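Long-range contact in GCN5-related N-acetyltransferase (Brucella abortus, PDB 7N1L), which probably transfers an acyl group, as expected of a GCN5-related N-acetyltransferase, possibly to the N-terminal alanine of a ribosomal protein: residues L77-F91 with I120-A132. Residues are numbered along the deposited sequence; the frame is centred on the assembly and turned at random.
Sequences LGARVDGNLVGFVIF and IAKALIDVLADKA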
ATOM      1  N   LEU A  77      14.309  -2.262  -5.373  1.00 28.53           N
ATOM      2  CA  LEU A  77      15.146  -2.840  -6.410  1.00 30.49           C
ATOM      3  C   LEU A  77      15.943  -1.727  -7.074  1.00 29.67           C
ATOM      4  O   LEU A  77      15.420  -0.635  -7.282  1.00 32.28           O
ATOM      5  CB  LEU A  77      14.243  -3.564  -7.397  1.00 31.84           C
ATOM      6  CG  LEU A  77      14.554  -4.857  -8.095  1.00 34.67           C
ATOM      7  CD1 LEU A  77      15.124  -5.896  -7.196  1.00 28.95           C
ATOM      8  CD2 LEU A  77      13.145  -5.301  -8.487  1.00 29.92           C
ATOM      9  N   GLY A  78      17.229  -1.977  -7.314  1.00 30.55           N
ATOM     10  CA  GLY A  78      18.100  -0.986  -7.923  1.00 25.62           C
ATOM     11  C   GLY A  78      18.628  -1.427  -9.280  1.00 32.07           C
ATOM     12  O   GLY A  78      18.852  -2.617  -9.530  1.00 30.69           O
ATOM     13  N   ALA A  79      18.856  -0.447 -10.155  1.00 28.77           N
ATOM     14  CA  ALA A  79      19.408  -0.687 -11.479  1.00 31.59           C
ATOM     15  C   ALA A  79      20.756   0.008 -11.587  1.00 28.84           C
ATOM     16  O   ALA A  79      20.865   1.208 -11.317  1.00 32.18           O
ATOM     17  CB  ALA A  79      18.462  -0.186 -12.571  1.00 27.78           C
ATOM     18  N   ARG A  80      21.775  -0.737 -11.969  1.00 30.34           N
ATOM     19  CA  ARG A  80      23.122  -0.188 -12.131  1.00 39.12           C
ATOM     20  C   ARG A  80      23.543  -0.250 -13.592  1.00 36.79           C
ATOM     21  O   ARG A  80      23.240  -1.220 -14.288  1.00 38.02           O
ATOM     22  CB  ARG A  80      24.152  -0.936 -11.269  1.00 34.33           C
ATOM     23  CG  ARG A  80      23.897  -0.819  -9.771  1.00 39.48           C
ATOM     24  CD  ARG A  80      24.925  -1.613  -8.939  1.00 42.53           C
ATOM     25  NE  ARG A  80      24.811  -1.288  -7.521  1.00 38.60           N
ATOM     26  CZ  ARG A  80      25.329  -0.200  -6.969  1.00 38.22           C
ATOM     27  NH1 ARG A  80      26.023   0.669  -7.678  1.00 42.39           N
ATOM     28  NH2 ARG A  80      25.127   0.032  -5.678  1.00 44.82           N
ATOM     29  N   VAL A  81      24.203   0.810 -14.066  1.00 37.56           N
ATOM     30  CA  VAL A  81      24.818   0.843 -15.392  1.00 36.45           C
ATOM     31  C   VAL A  81      26.287   1.244 -15.247  1.00 40.71           C
ATOM     32  O   VAL A  81      26.592   2.314 -14.704  1.00 41.17           O
ATOM     33  CB  VAL A  81      24.064   1.804 -16.333  1.00 41.03           C
ATOM     34  CG1 VAL A  81      24.858   2.107 -17.601  1.00 36.41           C
ATOM     35  CG2 VAL A  81      22.665   1.223 -16.685  1.00 40.26           C
ATOM     36  N   ASP A  82      27.197   0.388 -15.730  1.00 41.66           N
ATOM     37  CA  ASP A  82      28.657   0.620 -15.631  1.00 41.97           C
ATOM     38  C   ASP A  82      29.086   0.930 -14.209  1.00 41.47           C
ATOM     39  O   ASP A  82      29.867   1.854 -13.972  1.00 43.93           O
ATOM     40  CB  ASP A  82      29.134   1.739 -16.554  1.00 40.03           C
ATOM     41  CG  ASP A  82      28.978   1.391 -17.993  1.00 47.50           C
ATOM     42  OD1 ASP A  82      29.368   0.256 -18.347  1.00 52.47           O
ATOM     43  OD2 ASP A  82      28.454   2.238 -18.757  1.00 46.89           O
ATOM     44  N   GLY A  83      28.539   0.182 -13.255  1.00 42.65           N
ATOM     45  CA  GLY A  83      28.844   0.348 -11.851  1.00 42.11           C
ATOM     46  C   GLY A  83      28.062   1.426 -11.124  1.00 44.16           C
ATOM     47  O   GLY A  83      28.036   1.417  -9.884  1.00 45.17           O
ATOM     48  N   ASN A  84      27.398   2.335 -11.840  1.00 39.15           N
ATOM     49  CA  ASN A  84      26.679   3.443 -11.216  1.00 40.92           C
ATOM     50  C   ASN A  84      25.181   3.143 -11.070  1.00 38.19           C
ATOM     51  O   ASN A  84      24.544   2.652 -12.007  1.00 39.13           O
ATOM     52  CB  ASN A  84      26.905   4.717 -12.026  1.00 42.82           C
ATOM     53  CG  ASN A  84      28.392   5.130 -12.078  1.00 45.16           C
ATOM     54  OD1 ASN A  84      29.074   5.197 -11.048  1.00 46.87           O
ATOM     55  ND2 ASN A  84      28.892   5.381 -13.279  1.00 40.19           N
ATOM     56  N   LEU A  85      24.631   3.436  -9.894  1.00 39.43           N
ATOM     57  CA  LEU A  85      23.206   3.258  -9.629  1.00 36.28           C
ATOM     58  C   LEU A  85      22.417   4.357 -10.325  1.00 33.34           C
ATOM     59  O   LEU A  85      22.585   5.538 -10.001  1.00 34.44           O
ATOM     60  CB  LEU A  85      22.942   3.284  -8.123  1.00 34.31           C
ATOM     61  CG  LEU A  85      21.486   3.001  -7.707  1.00 34.48           C
ATOM     62  CD1 LEU A  85      21.194   1.515  -7.821  1.00 31.86           C
ATOM     63  CD2 LEU A  85      21.170   3.526  -6.308  1.00 32.61           C
ATOM     64  N   VAL A  86      21.552   3.974 -11.270  1.00 35.08           N
ATOM     65  CA  VAL A  86      20.865   4.936 -12.143  1.00 35.07           C
ATOM     66  C   VAL A  86      19.345   4.781 -12.182  1.00 33.52           C
ATOM     67  O   VAL A  86      18.695   5.422 -13.015  1.00 34.61           O
ATOM     68  CB  VAL A  86      21.421   4.890 -13.577  1.00 33.57           C
ATOM     69  CG1 VAL A  86      22.901   5.227 -13.589  1.00 32.99           C
ATOM     70  CG2 VAL A  86      21.144   3.547 -14.225  1.00 33.08           C
ATOM     71  N   GLY A  87      18.777   3.894 -11.350  1.00 33.55           N
ATOM     72  CA  GLY A  87      17.329   3.725 -11.242  1.00 30.12           C
ATOM     73  C   GLY A  87      16.932   2.987  -9.972  1.00 30.18           C
ATOM     74  O   GLY A  87      17.776   2.394  -9.297  1.00 29.47           O
ATOM     75  N   PHE A  88      15.648   3.087  -9.600  1.00 29.27           N
ATOM     76  CA  PHE A  88      15.146   2.286  -8.484  1.00 28.58           C
ATOM     77  C   PHE A  88      13.639   2.107  -8.597  1.00 30.27           C
ATOM     78  O   PHE A  88      12.955   2.856  -9.300  1.00 28.67           O
ATOM     79  CB  PHE A  88      15.497   2.879  -7.111  1.00 26.65           C
ATOM     80  CG  PHE A  88      14.767   4.153  -6.767  1.00 27.11           C
ATOM     81  CD1 PHE A  88      13.500   4.120  -6.177  1.00 27.96           C
ATOM     82  CD2 PHE A  88      15.362   5.386  -6.973  1.00 26.68           C
ATOM     83  CE1 PHE A  88      12.850   5.288  -5.824  1.00 24.15           C
ATOM     84  CE2 PHE A  88      14.719   6.554  -6.620  1.00 28.22           C
ATOM     85  CZ  PHE A  88      13.456   6.503  -6.038  1.00 27.02           C
ATOM     86  N   VAL A  89      13.133   1.084  -7.904  1.00 28.76           N
ATOM     87  CA  VAL A  89      11.699   0.942  -7.675  1.00 28.65           C
ATOM     88  C   VAL A  89      11.514   0.479  -6.238  1.00 28.89           C
ATOM     89  O   VAL A  89      12.205  -0.443  -5.785  1.00 30.12           O
ATOM     90  CB  VAL A  89      11.007  -0.014  -8.678  1.00 25.35           C
ATOM     91  CG1 VAL A  89      11.580  -1.408  -8.626  1.00 27.39           C
ATOM     92  CG2 VAL A  89       9.512  -0.057  -8.411  1.00 28.18           C
ATOM     93  N   ILE A  90      10.608   1.147  -5.517  1.00 27.80           N
ATOM     94  CA  ILE A  90      10.255   0.833  -4.134  1.00 27.89           C
ATOM     95  C   ILE A  90       8.945   0.060  -4.135  1.00 29.37           C
ATOM     96  O   ILE A  90       7.962   0.498  -4.749  1.00 26.12           O
ATOM     97  CB  ILE A  90      10.123   2.117  -3.295  1.00 29.02           C
ATOM     98  CG1 ILE A  90      11.454   2.880  -3.259  1.00 27.96           C
ATOM     99  CG2 ILE A  90       9.658   1.792  -1.866  1.00 26.82           C
ATOM    100  CD1 ILE A  90      11.325   4.308  -2.696  1.00 24.70           C
ATOM    101  N   PHE A  91       8.915  -1.083  -3.443  1.00 29.69           N
ATOM    102  CA  PHE A  91       7.730  -1.931  -3.452  1.00 25.82           C
ATOM    103  C   PHE A  91       7.474  -2.537  -2.087  1.00 28.35           C
ATOM    104  O   PHE A  91       8.392  -2.719  -1.284  1.00 28.01           O
ATOM    105  CB  PHE A  91       7.850  -3.058  -4.474  1.00 27.32           C
ATOM    106  CG  PHE A  91       8.915  -4.067  -4.171  1.00 26.98           C
ATOM    107  CD1 PHE A  91      10.245  -3.818  -4.512  1.00 29.80           C
ATOM    108  CD2 PHE A  91       8.594  -5.301  -3.625  1.00 28.84           C
ATOM    109  CE1 PHE A  91      11.237  -4.775  -4.271  1.00 27.16           C
ATOM    110  CE2 PHE A  91       9.577  -6.254  -3.378  1.00 24.09           C
ATOM    111  CZ  PHE A  91      10.894  -5.987  -3.703  1.00 27.46           C
ATOM    112  N   ILE A 120      14.933   1.181 -18.911  1.00 31.35           N
ATOM    113  CA  ILE A 120      15.343   0.735 -17.577  1.00 30.85           C
ATOM    114  C   ILE A 120      14.137   0.582 -16.634  1.00 34.90           C
ATOM    115  O   ILE A 120      14.040  -0.403 -15.893  1.00 30.36           O
ATOM    116  CB  ILE A 120      16.408   1.689 -17.007  1.00 29.75           C
ATOM    117  CG1 ILE A 120      17.725   1.533 -17.810  1.00 32.45           C
ATOM    118  CG2 ILE A 120      16.660   1.400 -15.530  1.00 28.70           C
ATOM    119  CD1 ILE A 120      18.759   2.578 -17.502  1.00 31.68           C
ATOM    120  N   ALA A 121      13.202   1.536 -16.649  1.00 30.74           N
ATOM    121  CA  ALA A 121      12.061   1.450 -15.744  1.00 31.23           C
ATOM    122  C   ALA A 121      11.253   0.180 -16.001  1.00 29.30           C
ATOM    123  O   ALA A 121      10.891  -0.543 -15.067  1.00 30.65           O
ATOM    124  CB  ALA A 121      11.189   2.702 -15.871  1.00 30.39           C
ATOM    125  N   LYS A 122      10.988  -0.123 -17.264  1.00 30.18           N
ATOM    126  CA  LYS A 122      10.319  -1.378 -17.605  1.00 31.06           C
ATOM    127  C   LYS A 122      11.140  -2.587 -17.160  1.00 33.15           C
ATOM    128  O   LYS A 122      10.577  -3.606 -16.738  1.00 29.83           O
ATOM    129  CB  LYS A 122      10.050  -1.421 -19.103  1.00 32.53           C
ATOM    130  CG  LYS A 122       9.956  -2.810 -19.717  1.00 35.75           C
ATOM    131  CD  LYS A 122       8.563  -3.379 -19.527  1.00 38.80           C
ATOM    132  CE  LYS A 122       8.188  -4.401 -20.603  1.00 32.86           C
ATOM    133  NZ  LYS A 122       9.166  -5.540 -20.742  1.00 34.04           N
ATOM    134  N   ALA A 123      12.475  -2.516 -17.273  1.00 28.30           N
ATOM    135  CA  ALA A 123      13.280  -3.633 -16.801  1.00 31.46           C
ATOM    136  C   ALA A 123      13.102  -3.846 -15.295  1.00 30.07           C
ATOM    137  O   ALA A 123      13.036  -4.987 -14.829  1.00 30.75           O
ATOM    138  CB  ALA A 123      14.750  -3.419 -17.182  1.00 32.25           C
ATOM    139  N   LEU A 124      12.981  -2.758 -14.525  1.00 30.63           N
ATOM    140  CA  LEU A 124      12.758  -2.863 -13.088  1.00 27.43           C
ATOM    141  C   LEU A 124      11.409  -3.510 -12.763  1.00 31.46           C
ATOM    142  O   LEU A 124      11.307  -4.299 -11.811  1.00 28.77           O
ATOM    143  CB  LEU A 124      12.861  -1.473 -12.442  1.00 29.56           C
ATOM    144  CG  LEU A 124      14.275  -0.873 -12.293  1.00 34.67           C
ATOM    145  CD1 LEU A 124      14.208   0.633 -11.998  1.00 28.11           C
ATOM    146  CD2 LEU A 124      15.099  -1.628 -11.209  1.00 29.39           C
ATOM    147  N   ILE A 125      10.345  -3.119 -13.474  1.00 29.26           N
ATOM    148  CA  ILE A 125       9.045  -3.726 -13.222  1.00 29.29           C
ATOM    149  C   ILE A 125       9.048  -5.194 -13.644  1.00 31.92           C
ATOM    150  O   ILE A 125       8.465  -6.046 -12.960  1.00 32.96           O
ATOM    151  CB  ILE A 125       7.928  -2.933 -13.926  1.00 28.73           C
ATOM    152  CG1 ILE A 125       7.833  -1.505 -13.364  1.00 26.86           C
ATOM    153  CG2 ILE A 125       6.605  -3.613 -13.692  1.00 24.37           C
ATOM    154  CD1 ILE A 125       7.436  -1.459 -11.891  1.00 25.31           C
ATOM    155  N   ASP A 126       9.752  -5.520 -14.738  1.00 31.97           N
ATOM    156  CA  ASP A 126       9.835  -6.905 -15.202  1.00 31.93           C
ATOM    157  C   ASP A 126      10.473  -7.804 -14.151  1.00 33.78           C
ATOM    158  O   ASP A 126       9.996  -8.916 -13.905  1.00 36.16           O
ATOM    159  CB  ASP A 126      10.641  -7.007 -16.507  1.00 28.94           C
ATOM    160  CG  ASP A 126       9.847  -6.606 -17.745  1.00 32.30           C
ATOM    161  OD1 ASP A 126       8.632  -6.406 -17.658  1.00 35.73           O
ATOM    162  OD2 ASP A 126      10.439  -6.547 -18.839  1.00 38.00           O
ATOM    163  N   VAL A 127      11.588  -7.360 -13.558  1.00 32.06           N
ATOM    164  CA  VAL A 127      12.239  -8.136 -12.504  1.00 30.93           C
ATOM    165  C   VAL A 127      11.309  -8.304 -11.311  1.00 33.97           C
ATOM    166  O   VAL A 127      11.200  -9.391 -10.730  1.00 35.88           O
ATOM    167  CB  VAL A 127      13.564  -7.472 -12.087  1.00 31.69           C
ATOM    168  CG1 VAL A 127      14.074  -8.092 -10.770  1.00 30.91           C
ATOM    169  CG2 VAL A 127      14.615  -7.605 -13.191  1.00 28.00           C
ATOM    170  N   LEU A 128      10.611  -7.236 -10.941  1.00 30.02           N
ATOM    171  CA  LEU A 128       9.659  -7.317  -9.850  1.00 31.33           C
ATOM    172  C   LEU A 128       8.537  -8.301 -10.152  1.00 34.96           C
ATOM    173  O   LEU A 128       8.144  -9.096  -9.287  1.00 32.45           O
ATOM    174  CB  LEU A 128       9.086  -5.935  -9.584  1.00 29.87           C
ATOM    175  CG  LEU A 128       8.384  -5.773  -8.255  1.00 32.03           C
ATOM    176  CD1 LEU A 128       9.244  -6.256  -7.029  1.00 31.74           C
ATOM    177  CD2 LEU A 128       7.976  -4.326  -8.155  1.00 29.40           C
ATOM    178  N   ALA A 129       7.996  -8.250 -11.372  1.00 31.79           N
ATOM    179  CA  ALA A 129       6.917  -9.156 -11.750  1.00 33.16           C
ATOM    180  C   ALA A 129       7.355 -10.614 -11.679  1.00 36.95           C
ATOM    181  O   ALA A 129       6.555 -11.485 -11.315  1.00 36.36           O
ATOM    182  CB  ALA A 129       6.412  -8.810 -13.152  1.00 29.59           C
ATOM    183  N   ASP A 130       8.617 -10.902 -12.037  1.00 33.00           N
ATOM    184  CA  ASP A 130       9.194 -12.245 -12.004  1.00 35.29           C
ATOM    185  C   ASP A 130       9.355 -12.809 -10.588  1.00 36.58           C
ATOM    186  O   ASP A 130       9.630 -14.006 -10.431  1.00 36.26           O
ATOM    187  CB  ASP A 130      10.570 -12.238 -12.701  1.00 37.47           C
ATOM    188  CG  ASP A 130      10.478 -12.003 -14.216  1.00 41.47           C
ATOM    189  OD1 ASP A 130       9.354 -11.900 -14.770  1.00 45.28           O
ATOM    190  OD2 ASP A 130      11.542 -11.910 -14.860  1.00 47.32           O
ATOM    191  N   LYS A 131       9.229 -11.984  -9.562  1.00 34.57           N
ATOM    192  CA  LYS A 131       9.223 -12.472  -8.194  1.00 35.88           C
ATOM    193  C   LYS A 131       7.859 -13.014  -7.776  1.00 36.46           C
ATOM    194  O   LYS A 131       7.733 -13.517  -6.657  1.00 34.98           O
ATOM    195  CB  LYS A 131       9.662 -11.353  -7.258  1.00 34.42           C
ATOM    196  CG  LYS A 131      11.126 -10.944  -7.452  1.00 33.71           C
ATOM    197  CD  LYS A 131      11.512  -9.900  -6.434  1.00 32.62           C
ATOM    198  CE  LYS A 131      12.936  -9.405  -6.627  1.00 34.38           C
ATOM    199  NZ  LYS A 131      13.982 -10.502  -6.486  1.00 35.14           N
ATOM    200  N   ALA A 132       6.845 -12.901  -8.643  1.00 34.86           N
ATOM    201  CA  ALA A 132       5.470 -13.236  -8.278  1.00 34.78           C
ATOM    202  C   ALA A 132       5.340 -14.640  -7.697  1.00 38.26           C
ATOM    203  O   ALA A 132       4.669 -14.842  -6.674  1.00 35.35           O
ATOM    204  CB  ALA A 132       4.560 -13.092  -9.498  1.00 31.80           C
TER
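In this GNAT fold, helix 120-129 packs across one face of the central sheet, over the antiparallel hairpin of strands 77-81 and 84-91, and L124 sits at the middle of the contact. L124 CD2 meets A79 CB at 3.9 Å, L124 CD1 lies 3.7 Å from F88 O, and L124 CB lies 4.0 Å from V89 CG1. One turn earlier, I120 CG2 touches A79 CB at 3.8 Å, while I120 CD1 extends to V81 and V86, the latter crossed at about a right angle. A classic beta bulge sets V86 and G87 together opposite A79; G87 has no side chain, and L124 CD1 comes up against its backbone. In GNAT enzymes the helix after the fourth strand follows the loop that receives the acetyl-CoA pyrophosphate, and helix 120-129 is probably its equivalent. The helix axis runs 40° from that of strand 84-91, 8.6 Å away at closest approach. Farther along, chi1 of -164° turns L128 CG toward F91, and chi2 of 51° then sets L128 CD1 over the ring centre, a CH-pi contact 3.4 Å from the F91 centroid and almost on the ring normal. Beside it, L77 CD2 lies 3.7 Å from V127 CG1, and L77 CD1 reaches K131 CE, the two side chains running past each other in opposite directions. V106 of strand 101-111 packs against both V89 and L128.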